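Side-chain contacts in galactose mutarotase-like protein (Clostridium acetobutylicum, PDB 3OS7), which probably binds carbohydrate and may interconvert the anomers of an aldose sugar, as aldose 1-epimerases of the galactose mutarotase family do: residues F88-K93 with E177-V182; Q166-V171 with S281-L286; C201-S206 with L286-D291; T304-I307 with N311-L314. All coordinates share one frame; numbering follows the deposited sequence. Where two conformers were deposited one is given.

Interaction 1: residues F88-K93 with E177-V182; sequences FKLGDK and EMPLSV
Pro-179 lays its ring against two apolar side chains of the 88-93 hairpin, and the pairing is wholly one of carbon with carbon. The ring of Phe-88 meets it edge-on: CG of the proline lies near the phenyl plane, 3.7 Å from Phe-88 CE2, and Pro-179 CB is 3.8 Å from Phe-88 CZ. With chi1 at 65° the phenyl is held between its own N and carbonyl carbon, and its CE2-CZ edge meets the proline. Leu-90, two residues on along the same strand, adds CD2, which lies 4.0 Å from Pro-179 CG.

The same methyl also packs against polar atoms, in van der Waals contact only: Leu-90 CD2 is 3.9 Å from Glu-177 O and 4.0 Å from Glu-177 OE1. The glutamate chain is extended and crosses the leucine at about a right angle, and its other oxygen, OE2, is hydrogen-bonded to Thr-323.

Behind the contact, Leu-90 to Lys-93 form a type II' turn closed by Lys-93 N to Leu-90 O at 3.0 Å, and Tyr-95 of the returning strand stacks on Phe-88 and touches Pro-179. No hydrogen bond joins the two segments, so between them the fit rests on shape and apolar burial alone.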
loop_
_atom_site.group_PDB
_atom_site.type_symbol
_atom_site.label_atom_id
_atom_site.label_comp_id
_atom_site.label_asym_id
_atom_site.label_seq_id
_atom_site.Cartn_x
_atom_site.Cartn_y
_atom_site.Cartn_z
ATOM N N PHE A 88 5.956 -16.117 15.360
ATOM C CA PHE A 88 5.003 -15.599 16.363
ATOM C C PHE A 88 4.107 -16.755 16.757
ATOM O O PHE A 88 4.083 -17.774 16.084
ATOM C CB PHE A 88 4.169 -14.407 15.857
ATOM C CG PHE A 88 3.213 -14.726 14.721
ATOM C CD1 PHE A 88 3.621 -14.622 13.405
ATOM C CD2 PHE A 88 1.905 -15.132 14.966
ATOM C CE1 PHE A 88 2.751 -14.875 12.369
ATOM C CE2 PHE A 88 1.031 -15.401 13.929
ATOM C CZ PHE A 88 1.458 -15.286 12.626
ATOM N N LYS A 89 3.375 -16.572 17.842
ATOM C CA LYS A 89 2.387 -17.541 18.295
ATOM C C LYS A 89 0.966 -16.985 18.211
ATOM O O LYS A 89 0.727 -15.783 18.406
ATOM C CB LYS A 89 2.702 -17.959 19.738
ATOM C CG LYS A 89 4.007 -18.684 19.836
ATOM C CD LYS A 89 4.243 -19.325 21.150
ATOM C CE LYS A 89 3.496 -20.632 21.266
ATOM N NZ LYS A 89 3.651 -21.080 22.641
ATOM N N LEU A 90 0.027 -17.880 17.962
ATOM C CA LEU A 90 -1.390 -17.573 18.137
ATOM C C LEU A 90 -1.962 -18.709 18.975
ATOM O O LEU A 90 -2.009 -19.857 18.539
ATOM C CB LEU A 90 -2.104 -17.419 16.790
ATOM C CG LEU A 90 -3.579 -17.025 16.862
ATOM C CD1 LEU A 90 -3.704 -15.611 17.454
ATOM C CD2 LEU A 90 -4.283 -17.121 15.511
ATOM N N GLY A 91 -2.339 -18.393 20.212
ATOM C CA GLY A 91 -2.707 -19.427 21.143
ATOM C C GLY A 91 -1.533 -20.383 21.312
ATOM O O GLY A 91 -0.394 -19.959 21.486
ATOM N N ASP A 92 -1.786 -21.664 21.193
ATOM C CA ASP A 92 -0.697 -22.622 21.362
ATOM C C ASP A 92 -0.045 -23.000 20.048
ATOM O O ASP A 92 0.778 -23.922 20.038
ATOM C CB ASP A 92 -1.189 -23.858 22.107
ATOM C CG ASP A 92 -2.331 -24.564 21.385
ATOM O OD1 ASP A 92 -2.493 -24.365 20.159
ATOM O OD2 ASP A 92 -3.071 -25.317 22.054
ATOM N N LYS A 93 -0.365 -22.286 18.955
ATOM C CA LYS A 93 0.232 -22.554 17.634
ATOM C C LYS A 93 1.414 -21.637 17.358
ATOM O O LYS A 93 1.333 -20.446 17.616
ATOM C CB LYS A 93 -0.800 -22.358 16.527
ATOM C CG LYS A 93 -2.007 -23.230 16.656
ATOM N N GLU A 177 -8.638 -20.363 12.975
ATOM C CA GLU A 177 -8.436 -18.931 13.110
ATOM C C GLU A 177 -7.154 -18.491 12.386
ATOM O O GLU A 177 -6.107 -19.054 12.631
ATOM C CB GLU A 177 -8.311 -18.628 14.601
ATOM C CG GLU A 177 -8.635 -17.238 14.980
ATOM C CD GLU A 177 -8.342 -16.933 16.439
ATOM O OE1 GLU A 177 -7.811 -17.803 17.183
ATOM O OE2 GLU A 177 -8.637 -15.799 16.838
HETATM N N MSE A 178 -7.255 -17.480 11.520
HETATM C CA MSE A 178 -6.155 -17.039 10.671
HETATM C C MSE A 178 -5.622 -15.674 11.129
HETATM O O MSE A 178 -6.362 -14.704 11.186
HETATM C CB MSE A 178 -6.609 -16.920 9.229
HETATM C CG MSE A 178 -5.474 -16.713 8.244
HETATM SE SE MSE A 178 -6.069 -16.308 6.477
HETATM C CE MSE A 178 -6.164 -14.392 6.543
ATOM N N PRO A 179 -4.323 -15.596 11.428
ATOM C CA PRO A 179 -3.718 -14.284 11.725
ATOM C C PRO A 179 -3.873 -13.329 10.562
ATOM O O PRO A 179 -3.757 -13.746 9.404
ATOM C CB PRO A 179 -2.226 -14.623 11.881
ATOM C CG PRO A 179 -2.214 -16.096 12.220
ATOM C CD PRO A 179 -3.357 -16.693 11.512
ATOM N N LEU A 180 -4.062 -12.043 10.846
ATOM C CA LEU A 180 -4.311 -11.080 9.789
ATOM C C LEU A 180 -3.634 -9.744 10.091
ATOM O O LEU A 180 -3.873 -9.123 11.135
ATOM C CB LEU A 180 -5.811 -10.818 9.671
ATOM C CG LEU A 180 -6.242 -9.791 8.618
ATOM C CD1 LEU A 180 -6.124 -10.355 7.222
ATOM C CD2 LEU A 180 -7.662 -9.391 8.921
ATOM N N SER A 181 -2.822 -9.310 9.145
ATOM C CA SER A 181 -2.280 -7.951 9.122
ATOM C C SER A 181 -1.995 -7.664 7.649
ATOM O O SER A 181 -1.413 -8.488 6.960
ATOM C CB SER A 181 -1.039 -7.887 9.966
ATOM O OG SER A 181 -0.454 -6.611 9.946
ATOM N N VAL A 182 -2.482 -6.540 7.176
ATOM C CA VAL A 182 -2.450 -6.190 5.769
ATOM C C VAL A 182 -1.931 -4.756 5.643
ATOM O O VAL A 182 -2.198 -3.914 6.493
ATOM C CB VAL A 182 -3.872 -6.223 5.155
ATOM C CG1 VAL A 182 -3.851 -5.827 3.638
ATOM C CG2 VAL A 182 -4.508 -7.580 5.332
#

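Interaction 2: residues Q166-V171 with S281-L286; sequences QTTSVV and SEYKYL. With EDO (1,2-ethanediol), chain H.
Tyr-283 reaches with its phenol oxygen towards strand 163-172, one of the antiparallel strands of the beta-sandwich fold usual in galactose mutarotase relatives. Direct contact is slight: Tyr-283 OH lies 3.9 Å from Thr-168 OG1 and 4.0 Å from Thr-168 CB, and the two side chains meet at about a right angle. Chi1 of -64° sets the tyrosine ring beside its own N, with the OH end at the strand.

The link is made by water. One water, between buried side chains, lies 2.7 Å from Tyr-283 OH and 2.8 Å from Thr-168 OG1, accepts from Gln-166 NE2 at 2.7 Å, and gives a weak bond to the carbonyl of Gln-166. Two side chains and a carbonyl of one strand thus share a single solvent molecule with the phenol. Second partners hold the polar ends: Tyr-157 OH bonds Gln-166 OE1, and Tyr-184 OH bonds Thr-168 OG1.

Away from the water, Lys-284 and Tyr-285 both face Gln-303 in a classic beta bulge. Lys-284 NZ bends back to Ser-281 O at 2.7 Å, tilted 30° from the carbonyl plane. Beyond Thr-168 on the strand, a 1,2-ethanediol, probably from the crystallisation liquor, is hydrogen-bonded through O1 to Ser-169 OG at 2.8 Å.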
loop_
_atom_site.group_PDB
_atom_site.type_symbol
_atom_site.label_atom_id
_atom_site.label_comp_id
_atom_site.label_asym_id
_atom_site.label_seq_id
_atom_site.Cartn_x
_atom_site.Cartn_y
_atom_site.Cartn_z
ATOM N N GLN A 166 -9.805 1.656 -4.303
ATOM C CA GLN A 166 -9.208 0.371 -4.093
ATOM C C GLN A 166 -9.919 -0.270 -2.900
ATOM O O GLN A 166 -9.801 0.221 -1.767
ATOM C CB GLN A 166 -7.728 0.582 -3.762
ATOM C CG GLN A 166 -6.990 -0.660 -3.250
ATOM C CD GLN A 166 -5.665 -0.282 -2.643
ATOM O OE1 GLN A 166 -4.618 -0.325 -3.302
ATOM N NE2 GLN A 166 -5.711 0.174 -1.405
ATOM N N THR A 167 -10.629 -1.370 -3.139
ATOM C CA THR A 167 -11.206 -2.171 -2.054
ATOM C C THR A 167 -10.401 -3.473 -1.966
ATOM O O THR A 167 -10.405 -4.290 -2.892
ATOM C CB THR A 167 -12.738 -2.425 -2.254
ATOM O OG1 THR A 167 -13.429 -1.176 -2.357
ATOM C CG2 THR A 167 -13.350 -3.202 -1.070
ATOM N N THR A 168 -9.720 -3.651 -0.836
ATOM C CA THR A 168 -8.857 -4.812 -0.564
ATOM C C THR A 168 -9.612 -5.738 0.378
ATOM O O THR A 168 -10.177 -5.298 1.364
ATOM C CB THR A 168 -7.550 -4.373 0.103
ATOM O OG1 THR A 168 -6.954 -3.341 -0.696
ATOM C CG2 THR A 168 -6.594 -5.537 0.295
ATOM N N SER A 169 -9.652 -7.022 0.073
ATOM C CA SER A 169 -10.343 -7.941 0.980
ATOM C C SER A 169 -9.658 -9.261 0.997
ATOM O O SER A 169 -9.004 -9.642 0.025
ATOM C CB SER A 169 -11.821 -8.100 0.585
ATOM O OG SER A 169 -11.939 -8.515 -0.750
ATOM N N VAL A 170 -9.810 -9.966 2.115
ATOM C CA VAL A 170 -9.318 -11.304 2.225
ATOM C C VAL A 170 -10.341 -12.105 3.018
ATOM O O VAL A 170 -10.994 -11.558 3.905
ATOM C CB VAL A 170 -7.920 -11.372 2.871
ATOM C CG1 VAL A 170 -7.888 -10.672 4.187
ATOM C CG2 VAL A 170 -7.488 -12.798 2.999
ATOM N N VAL A 171 -10.491 -13.378 2.652
ATOM C CA VAL A 171 -11.411 -14.292 3.322
ATOM C C VAL A 171 -10.598 -15.522 3.740
ATOM O O VAL A 171 -9.799 -16.034 2.976
ATOM C CB VAL A 171 -12.642 -14.673 2.449
ATOM C CG1 VAL A 171 -12.254 -15.263 1.116
ATOM C CG2 VAL A 171 -13.529 -15.660 3.204
ATOM N N SER A 281 -10.765 3.604 7.994
ATOM C CA SER A 281 -10.435 3.411 9.409
ATOM C C SER A 281 -9.798 2.073 9.719
ATOM O O SER A 281 -9.224 1.883 10.799
ATOM C CB SER A 281 -11.708 3.529 10.272
ATOM O OG SER A 281 -12.271 4.808 10.175
ATOM N N GLU A 282 -9.919 1.114 8.796
ATOM C CA GLU A 282 -9.246 -0.166 8.967
ATOM C C GLU A 282 -7.731 -0.015 8.983
ATOM O O GLU A 282 -7.018 -0.881 9.531
ATOM C CB GLU A 282 -9.647 -1.158 7.860
ATOM C CG GLU A 282 -11.049 -1.777 8.045
ATOM C CD GLU A 282 -12.177 -0.867 7.604
ATOM O OE1 GLU A 282 -11.942 0.126 6.890
ATOM O OE2 GLU A 282 -13.322 -1.138 7.979
ATOM N N TYR A 283 -7.241 1.078 8.399
ATOM C CA TYR A 283 -5.795 1.344 8.383
ATOM C C TYR A 283 -5.435 2.204 9.592
ATOM O O TYR A 283 -5.901 3.331 9.730
ATOM C CB TYR A 283 -5.377 1.985 7.069
ATOM C CG TYR A 283 -5.595 1.077 5.905
ATOM C CD1 TYR A 283 -4.771 -0.021 5.702
ATOM C CD2 TYR A 283 -6.655 1.267 5.039
ATOM C CE1 TYR A 283 -4.992 -0.906 4.620
ATOM C CE2 TYR A 283 -6.897 0.374 3.967
ATOM C CZ TYR A 283 -6.042 -0.692 3.756
ATOM O OH TYR A 283 -6.252 -1.556 2.684
ATOM N N LYS A 284 -4.673 1.608 10.508
ATOM C CA LYS A 284 -4.422 2.197 11.805
ATOM C C LYS A 284 -2.997 2.714 12.021
ATOM O O LYS A 284 -2.741 3.472 12.967
ATOM C CB LYS A 284 -4.781 1.162 12.847
ATOM C CG LYS A 284 -6.294 0.768 12.716
ATOM C CD LYS A 284 -6.810 -0.128 13.762
ATOM C CE LYS A 284 -8.269 -0.587 13.399
ATOM N NZ LYS A 284 -9.231 0.567 13.187
ATOM N N TYR A 285 -2.072 2.282 11.165
ATOM C CA TYR A 285 -0.663 2.638 11.243
ATOM C C TYR A 285 -0.156 2.954 9.844
ATOM O O TYR A 285 -0.820 2.652 8.854
ATOM C CB TYR A 285 0.197 1.505 11.850
ATOM C CG TYR A 285 0.018 1.360 13.326
ATOM C CD1 TYR A 285 -1.028 0.580 13.850
ATOM C CD2 TYR A 285 0.862 2.012 14.219
ATOM C CE1 TYR A 285 -1.219 0.480 15.227
ATOM C CE2 TYR A 285 0.696 1.885 15.599
ATOM C CZ TYR A 285 -0.345 1.127 16.099
ATOM O OH TYR A 285 -0.511 1.024 17.477
ATOM N N LEU A 286 0.997 3.613 9.782
ATOM C CA LEU A 286 1.567 3.987 8.504
ATOM C C LEU A 286 3.059 4.145 8.651
ATOM O O LEU A 286 3.543 4.689 9.663
ATOM C CB LEU A 286 0.933 5.291 8.034
ATOM C CG LEU A 286 1.415 5.874 6.709
ATOM C CD1 LEU A 286 0.266 6.579 6.041
ATOM C CD2 LEU A 286 2.600 6.822 6.897
HETATM C C1 EDO H . -12.768 -11.630 0.163
HETATM O O1 EDO H . -13.697 -10.719 -0.419
HETATM C C2 EDO H . -11.742 -12.063 -0.884
HETATM O O2 EDO H . -12.383 -12.718 -1.997
HETATM O O HOH W 1 -7.491 -0.781 0.369
#

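Interaction 3: residues C201-S206 with L286-D291; sequences CRVKIS and LVIWND
Ile-205 and Leu-286 interlock their methyl groups between two nearly antiparallel strands of the beta-sandwich, 201-205 and 286-289, whose axes run at 167° and come no closer than 10.6 Å. At that spacing the strands are joined by side chains, with no hydrogen bond between them. Ile-205 touches in two directions. Its CD1 is 3.9 Å from Leu-286 CD2, and its CG2 is 4.0 Å from Leu-286 CD1, so each branch of the leucine has its own methyl to meet. The same Ile-205 CD1 also lies 4.0 Å from Ile-288 CD1.

Ile-288 carries its ethyl arm away from its own N (chi1 177°), which extends CD1 far enough to approach Val-203 CG1 as well, at a looser 4.3 Å. Val-203 and Ile-205, like Leu-286 and Ile-288, are two apart on their strands, so their side chains point into the same buried layer while Val-287 turns the other way.

Around this row, Tyr-233 touches both isoleucines, Leu-251 packs on Ile-205, Ile-266 on Val-203 and Ile-300 on Leu-286. The far end of 286-291 is held by polar bonds of Asn-290: ND2 to the carbonyls of Val-240 and His-243, OD1 to Ile-245 N. Just past it, Asp-291 N sits 3.6 Å above the ring plane of Trp-289, over its centre.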
loop_
_atom_site.group_PDB
_atom_site.type_symbol
_atom_site.label_atom_id
_atom_site.label_comp_id
_atom_site.label_asym_id
_atom_site.label_seq_id
_atom_site.Cartn_x
_atom_site.Cartn_y
_atom_site.Cartn_z
ATOM N N CYS A 201 7.551 19.654 -3.294
ATOM C CA CYS A 201 6.496 18.799 -2.757
ATOM C C CYS A 201 6.519 18.726 -1.237
ATOM O O CYS A 201 7.571 18.508 -0.646
ATOM C CB CYS A 201 6.593 17.404 -3.320
ATOM S SG CYS A 201 6.191 17.348 -5.082
ATOM N N ARG A 202 5.335 18.868 -0.630
ATOM C CA ARG A 202 5.175 18.711 0.815
ATOM C C ARG A 202 4.234 17.554 1.098
ATOM O O ARG A 202 3.196 17.434 0.446
ATOM C CB ARG A 202 4.577 19.948 1.438
ATOM C CG ARG A 202 5.319 21.236 1.152
ATOM C CD ARG A 202 6.560 21.309 1.957
ATOM N NE ARG A 202 7.016 22.684 2.116
ATOM C CZ ARG A 202 7.795 23.095 3.111
ATOM N NH1 ARG A 202 8.210 22.229 4.050
ATOM N NH2 ARG A 202 8.146 24.379 3.184
ATOM N N VAL A 203 4.585 16.732 2.077
ATOM C CA VAL A 203 3.747 15.589 2.474
ATOM C C VAL A 203 3.035 15.856 3.820
ATOM O O VAL A 203 3.673 16.224 4.795
ATOM C CB VAL A 203 4.541 14.273 2.549
ATOM C CG1 VAL A 203 3.631 13.149 3.067
ATOM C CG2 VAL A 203 5.053 13.889 1.133
ATOM N N LYS A 204 1.705 15.700 3.832
ATOM C CA LYS A 204 0.910 15.740 5.076
ATOM C C LYS A 204 0.350 14.361 5.333
ATOM O O LYS A 204 0.058 13.631 4.398
ATOM C CB LYS A 204 -0.239 16.738 4.960
ATOM C CG LYS A 204 0.244 18.174 4.747
ATOM C CD LYS A 204 -0.890 19.094 4.317
ATOM C CE LYS A 204 -0.397 20.524 4.218
ATOM N NZ LYS A 204 -1.510 21.466 3.971
ATOM N N ILE A 205 0.263 13.990 6.591
ATOM C CA ILE A 205 -0.235 12.686 7.006
ATOM C C ILE A 205 -1.007 12.880 8.305
ATOM O O ILE A 205 -0.532 13.569 9.201
ATOM C CB ILE A 205 0.896 11.667 7.295
ATOM C CG1 ILE A 205 1.866 11.532 6.120
ATOM C CG2 ILE A 205 0.294 10.278 7.643
ATOM C CD1 ILE A 205 3.141 10.699 6.469
ATOM N N SER A 206 -2.152 12.203 8.442
ATOM C CA SER A 206 -3.004 12.373 9.638
ATOM C C SER A 206 -2.491 11.507 10.793
ATOM O O SER A 206 -3.134 10.549 11.198
ATOM C CB SER A 206 -4.470 12.061 9.286
ATOM O OG SER A 206 -4.638 10.741 8.800
ATOM N N LEU A 286 0.997 3.613 9.782
ATOM C CA LEU A 286 1.567 3.987 8.504
ATOM C C LEU A 286 3.059 4.145 8.651
ATOM O O LEU A 286 3.543 4.689 9.663
ATOM C CB LEU A 286 0.933 5.291 8.034
ATOM C CG LEU A 286 1.415 5.874 6.709
ATOM C CD1 LEU A 286 0.266 6.579 6.041
ATOM C CD2 LEU A 286 2.600 6.822 6.897
ATOM N N VAL A 287 3.769 3.643 7.642
ATOM C CA VAL A 287 5.212 3.807 7.527
ATOM C C VAL A 287 5.442 4.759 6.368
ATOM O O VAL A 287 4.817 4.640 5.320
ATOM C CB VAL A 287 5.950 2.478 7.308
ATOM C CG1 VAL A 287 7.413 2.724 6.861
ATOM C CG2 VAL A 287 5.856 1.618 8.570
ATOM N N ILE A 288 6.287 5.763 6.590
ATOM C CA ILE A 288 6.740 6.613 5.513
ATOM C C ILE A 288 8.235 6.322 5.359
ATOM O O ILE A 288 8.984 6.330 6.334
ATOM C CB ILE A 288 6.454 8.116 5.718
ATOM C CG1 ILE A 288 7.056 8.925 4.553
ATOM C CG2 ILE A 288 6.920 8.635 7.119
ATOM C CD1 ILE A 288 6.630 10.348 4.476
ATOM N N TRP A 289 8.648 6.053 4.131
ATOM C CA TRP A 289 10.021 5.708 3.815
ATOM C C TRP A 289 10.328 6.293 2.444
ATOM O O TRP A 289 9.638 5.966 1.483
ATOM C CB TRP A 289 10.191 4.196 3.795
ATOM C CG TRP A 289 11.519 3.716 3.271
ATOM C CD1 TRP A 289 12.718 3.748 3.917
ATOM C CD2 TRP A 289 11.767 3.091 1.991
ATOM N NE1 TRP A 289 13.702 3.189 3.117
ATOM C CE2 TRP A 289 13.137 2.778 1.937
ATOM C CE3 TRP A 289 10.960 2.793 0.875
ATOM C CZ2 TRP A 289 13.721 2.168 0.816
ATOM C CZ3 TRP A 289 11.544 2.193 -0.229
ATOM C CH2 TRP A 289 12.908 1.897 -0.250
ATOM N N ASN A 290 11.332 7.159 2.357
ATOM C CA ASN A 290 11.605 7.839 1.085
ATOM C C ASN A 290 12.887 7.363 0.370
ATOM O O ASN A 290 13.350 8.064 -0.510
ATOM C CB ASN A 290 11.650 9.350 1.276
ATOM C CG ASN A 290 12.827 9.803 2.139
ATOM O OD1 ASN A 290 13.567 8.970 2.676
ATOM N ND2 ASN A 290 12.993 11.128 2.288
ATOM N N ASP A 291 13.437 6.208 0.773
ATOM C CA ASP A 291 14.604 5.616 0.127
ATOM C C ASP A 291 15.741 6.645 -0.013
ATOM O O ASP A 291 16.253 6.845 -1.096
ATOM C CB ASP A 291 14.206 5.048 -1.244
ATOM C CG ASP A 291 15.222 4.031 -1.795
ATOM O OD1 ASP A 291 16.272 3.806 -1.151
ATOM O OD2 ASP A 291 14.966 3.452 -2.883
#

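Interaction 4: residues T304-I307 with N311-L314; sequences TSII and NVKL. With EDO (1,2-ethanediol), chain G.
Ile-306 and Val-312 make the close part of this contact, where the chain doubles back within one loop. Ile-306 CG2 lies 4.0 Å from Val-312 CG2 and 4.1 Å from Val-312 CG1, so a single isoleucine methyl is set against both valine branches. That methyl stands between the isoleucine's own N and carbonyl carbon, because the longer arm is swung away from N (chi1 -162°). Val-312 CG1 also comes within 4.0 Å of Ile-307 O, a methyl beside a backbone oxygen, while the side chain of Ile-307 itself points away.

The other side is looser. Ile-306 CD1, at the end of the extended arm, comes no nearer to Leu-314 CD1 than 4.4 Å, and Leu-314 is partly exposed. Between Val-312 and Leu-314 the backbone folds through an inverse gamma turn centred on Lys-313, with a weak bond from Leu-314 N to Val-312 O. Lys-313 is exposed and its chain extended. A 1,2-ethanediol, probably left by the crystallisation liquor, sits here: Lys-313 N donates to its O2 at 3.0 Å with an N-H...O angle of 159°, and the same O2 is 3.5 Å from Val-312 CB.

The loop runs between strand 297-303 and helix 316-319. Ser-319 of that helix touches both Ile-306 and Val-312, and Trp-211 of strand 201-213 packs on Ile-306 and Leu-314. Tyr-285 of strand 285-289 also packs on Ile-306, while Asn-311 bonds through ND2 to Thr-87 O, tying the loop to strand 82-90.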
loop_
_atom_site.group_PDB
_atom_site.type_symbol
_atom_site.label_atom_id
_atom_site.label_comp_id
_atom_site.label_asym_id
_atom_site.label_seq_id
_atom_site.Cartn_x
_atom_site.Cartn_y
_atom_site.Cartn_z
ATOM N N THR A 304 -2.842 -2.195 8.680
ATOM C CA THR A 304 -3.893 -2.466 9.666
ATOM C C THR A 304 -3.393 -2.530 11.100
ATOM O O THR A 304 -4.162 -2.392 12.047
ATOM C CB THR A 304 -4.620 -3.790 9.350
ATOM O OG1 THR A 304 -3.662 -4.875 9.330
ATOM C CG2 THR A 304 -5.319 -3.677 8.009
ATOM N N SER A 305 -2.105 -2.761 11.268
ATOM C CA SER A 305 -1.543 -2.969 12.566
ATOM C C SER A 305 -0.118 -2.450 12.605
ATOM O O SER A 305 0.487 -2.162 11.578
ATOM C CB SER A 305 -1.578 -4.450 12.948
ATOM O OG SER A 305 -0.677 -5.259 12.213
ATOM N N ILE A 306 0.397 -2.365 13.820
ATOM C CA ILE A 306 1.751 -1.957 14.049
ATOM C C ILE A 306 2.724 -2.987 13.444
ATOM O O ILE A 306 2.388 -4.166 13.248
ATOM C CB ILE A 306 2.000 -1.732 15.571
ATOM C CG1 ILE A 306 3.249 -0.898 15.802
ATOM C CG2 ILE A 306 2.053 -3.068 16.361
ATOM C CD1 ILE A 306 3.373 -0.449 17.246
ATOM N N ILE A 307 3.928 -2.534 13.140
ATOM C CA ILE A 307 4.999 -3.434 12.753
ATOM C C ILE A 307 5.147 -4.509 13.840
ATOM O O ILE A 307 5.088 -4.187 15.027
ATOM C CB ILE A 307 6.335 -2.693 12.615
ATOM C CG1 ILE A 307 6.272 -1.666 11.487
ATOM C CG2 ILE A 307 7.498 -3.712 12.365
ATOM C CD1 ILE A 307 7.595 -0.877 11.300
ATOM N N ASN A 311 3.595 -9.955 17.907
ATOM C CA ASN A 311 4.529 -10.142 19.014
ATOM C C ASN A 311 4.603 -9.015 20.051
ATOM O O ASN A 311 5.340 -9.152 21.012
ATOM C CB ASN A 311 5.946 -10.355 18.444
ATOM C CG ASN A 311 6.130 -11.721 17.801
ATOM O OD1 ASN A 311 5.741 -12.757 18.386
ATOM N ND2 ASN A 311 6.768 -11.745 16.619
ATOM N N VAL A 312 3.910 -7.893 19.840
ATOM C CA VAL A 312 4.070 -6.732 20.723
ATOM C C VAL A 312 3.257 -6.960 22.013
ATOM O O VAL A 312 2.282 -7.706 22.029
ATOM C CB VAL A 312 3.649 -5.397 20.061
ATOM C CG1 VAL A 312 4.561 -5.043 18.861
ATOM C CG2 VAL A 312 2.163 -5.431 19.610
ATOM N N LYS A 313 3.695 -6.338 23.093
ATOM C CA LYS A 313 3.043 -6.484 24.416
ATOM C C LYS A 313 2.113 -5.331 24.590
ATOM O O LYS A 313 2.304 -4.478 25.454
ATOM C CB LYS A 313 4.073 -6.497 25.527
ATOM C CG LYS A 313 4.991 -7.649 25.449
ATOM C CD LYS A 313 5.961 -7.657 26.580
ATOM C CE LYS A 313 6.825 -8.836 26.460
ATOM N NZ LYS A 313 7.811 -8.887 27.520
ATOM N N LEU A 314 1.134 -5.290 23.711
ATOM C CA LEU A 314 0.094 -4.293 23.691
ATOM C C LEU A 314 -1.210 -5.019 23.454
ATOM O O LEU A 314 -1.230 -6.076 22.820
ATOM C CB LEU A 314 0.287 -3.342 22.529
ATOM C CG LEU A 314 1.566 -2.491 22.498
ATOM C CD1 LEU A 314 1.715 -1.842 21.133
ATOM C CD2 LEU A 314 1.543 -1.447 23.614
HETATM C C1 EDO G . 7.833 -4.974 22.735
HETATM O O1 EDO G . 8.569 -5.719 23.711
HETATM C C2 EDO G . 6.482 -4.877 23.394
HETATM O O2 EDO G . 5.575 -4.103 22.635
#

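How the interactions relate
Interactions 1 and 4 have centres about 12 Å apart and are joined directly: Ser-181 OG is 2.6 Å from Ser-305 OG and Val-182 O is 2.9 Å from Thr-304 N, both probable hydrogen bonds. Interaction 2 reaches interaction 1 through Leu-180 CD1 on Val-170 CG1 at 3.5 Å, and interaction 4 through Glu-282 O against Thr-304 CG2 at 3.6 Å. Interactions 2 and 3 share Leu-286, their centres about 18 Å apart, while interactions 1 and 3 do not touch. Tetraethylene glycol, probably from the crystallisation liquor, lies near Pro-179 of interaction 1, and tetraethylene glycol is also hydrogen-bonded to Lys-284 NZ of interaction 2; whether either spot marks a sugar pocket is open.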